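Local coordinates for protein RNA silencing suppressor p19 (Tomato bushy stunt virus, PDB 4J39) that probably suppresses RNA silencing by binding small interfering RNA duplexes as a homodimer and selecting them by length, like a molecular caliper, at residues 106-109 and 110-114. Numbering follows the deposited sequence. Where two conformers were deposited one is given.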
loop_
_atom_site.group_PDB
_atom_site.type_symbol
_atom_site.label_atom_id
_atom_site.label_comp_id
_atom_site.label_asym_id
_atom_site.label_seq_id
_atom_site.Cartn_x
_atom_site.Cartn_y
_atom_site.Cartn_z
ATOM N N ARG A 106 7.113 -14.285 -8.010
ATOM C CA ARG A 106 6.124 -15.294 -8.371
ATOM C C ARG A 106 4.718 -14.677 -8.275
ATOM O O ARG A 106 3.790 -15.200 -8.865
ATOM C CB ARG A 106 6.216 -16.491 -7.396
ATOM C CG ARG A 106 6.369 -17.848 -8.016
ATOM C CD ARG A 106 7.792 -18.436 -7.870
ATOM N NE ARG A 106 8.100 -18.838 -6.499
ATOM C CZ ARG A 106 9.217 -19.451 -6.087
ATOM N NH1 ARG A 106 10.194 -19.790 -6.942
ATOM N NH2 ARG A 106 9.337 -19.714 -4.779
ATOM N N THR A 107 4.575 -13.595 -7.533
ATOM C CA THR A 107 3.258 -12.971 -7.330
ATOM C C THR A 107 3.040 -11.699 -8.174
ATOM O O THR A 107 2.132 -10.911 -7.935
ATOM C CB THR A 107 2.958 -12.646 -5.813
ATOM O OG1 THR A 107 3.677 -11.409 -5.442
ATOM C CG2 THR A 107 3.303 -13.863 -4.978
ATOM N N LEU A 108 3.889 -11.441 -9.154
ATOM C CA LEU A 108 3.925 -10.155 -9.756
ATOM C C LEU A 108 2.593 -9.727 -10.379
ATOM O O LEU A 108 2.241 -8.531 -10.325
ATOM C CB LEU A 108 5.016 -10.047 -10.838
ATOM C CG LEU A 108 5.318 -8.694 -11.463
ATOM C CD1 LEU A 108 5.666 -7.550 -10.501
ATOM C CD2 LEU A 108 6.406 -8.808 -12.606
ATOM N N GLN A 109 1.860 -10.678 -10.974
ATOM C CA GLN A 109 0.576 -10.321 -11.577
ATOM C C GLN A 109 -0.402 -9.690 -10.504
ATOM O O GLN A 109 -1.046 -8.649 -10.748
ATOM C CB GLN A 109 -0.030 -11.520 -12.300
ATOM C CG GLN A 109 -1.247 -11.107 -13.076
ATOM C CD GLN A 109 -1.761 -12.177 -14.090
ATOM O OE1 GLN A 109 -1.116 -13.196 -14.309
ATOM N NE2 GLN A 109 -2.930 -11.915 -14.703
ATOM N N HIS A 110 -0.451 -10.330 -9.356
ATOM C CA HIS A 110 -1.279 -9.835 -8.233
ATOM C C HIS A 110 -0.672 -8.537 -7.668
ATOM O O HIS A 110 -1.430 -7.631 -7.278
ATOM C CB HIS A 110 -1.372 -10.883 -7.119
ATOM C CG HIS A 110 -2.186 -12.098 -7.434
ATOM N ND1 HIS A 110 -3.276 -12.098 -8.292
ATOM C CD2 HIS A 110 -2.132 -13.339 -6.898
ATOM C CE1 HIS A 110 -3.808 -13.314 -8.323
ATOM N NE2 HIS A 110 -3.138 -14.081 -7.473
ATOM N N LEU A 111 0.673 -8.394 -7.597
ATOM C CA LEU A 111 1.208 -7.112 -7.203
ATOM C C LEU A 111 0.752 -5.985 -8.181
ATOM O O LEU A 111 0.380 -4.912 -7.728
ATOM C CB LEU A 111 2.729 -7.105 -7.063
ATOM C CG LEU A 111 3.331 -8.139 -6.184
ATOM C CD1 LEU A 111 4.907 -8.143 -6.411
ATOM C CD2 LEU A 111 2.951 -7.898 -4.739
ATOM N N CYS A 112 0.728 -6.239 -9.522
ATOM C CA CYS A 112 0.304 -5.205 -10.434
ATOM C C CYS A 112 -1.169 -4.802 -10.222
ATOM O O CYS A 112 -1.564 -3.661 -10.388
ATOM C CB CYS A 112 0.503 -5.734 -11.915
ATOM S SG CYS A 112 2.390 -5.718 -12.269
ATOM N N GLU A 113 -1.931 -5.842 -9.918
ATOM C CA GLU A 113 -3.446 -5.643 -9.812
ATOM C C GLU A 113 -3.685 -4.773 -8.576
ATOM O O GLU A 113 -4.440 -3.816 -8.620
ATOM C CB GLU A 113 -4.148 -6.975 -9.641
ATOM C CG GLU A 113 -4.424 -7.788 -10.970
ATOM C CD GLU A 113 -4.695 -9.325 -10.702
ATOM O OE1 GLU A 113 -5.044 -9.697 -9.544
ATOM O OE2 GLU A 113 -4.525 -10.167 -11.627
ATOM N N MET A 114 -2.961 -5.079 -7.497
ATOM C CA MET A 114 -3.125 -4.248 -6.289
ATOM C C MET A 114 -2.478 -2.871 -6.455
ATOM O O MET A 114 -2.991 -1.856 -5.912
ATOM C CB MET A 114 -2.561 -4.937 -5.019
ATOM C CG MET A 114 -3.236 -6.244 -4.622
ATOM S SD MET A 114 -5.071 -5.973 -4.432
ATOM C CE MET A 114 -5.227 -4.488 -3.577
#
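The side chains of Q109 and E113, one helical turn apart, cross obliquely with their amide and carboxylate planes 77° apart, the touch being made by the methylene Q109 CG, 3.7 Å from E113 OE2. At the edge of the H110 ring, in its plane, sits the same carboxylate: H110 ND1 donates to E113 OE1 over 3.2 Å, reaching the oxygen from above the carboxylate plane. With its CG beside the backbone N (chi1 -83°), E113 extends its chain toward the preceding turn, within reach of H110, and L125 of the second subunit packs against both partners. On the buried side, T107 OG1 touches L111 CG at 3.4 Å; this hydroxyl is hydrogen-bonded to the carbonyl of G104, at the end of strand 97-104, rather than capping the helix that follows. L108 CD1 packs 4.1 Å from C112 SG, and both residues also rest on V73 and W41. Backbone bonds from L111 N to T107 O (2.9 Å) and from C112 N to L108 O (2.9 Å) open helix 108-124. Its first turns are thus two-sided, with apolar groups turned to the sheet and helix 70-78, and a His-carboxylate bond at the dimer interface that helps to set the imidazole's rotation and would probably favour its protonation.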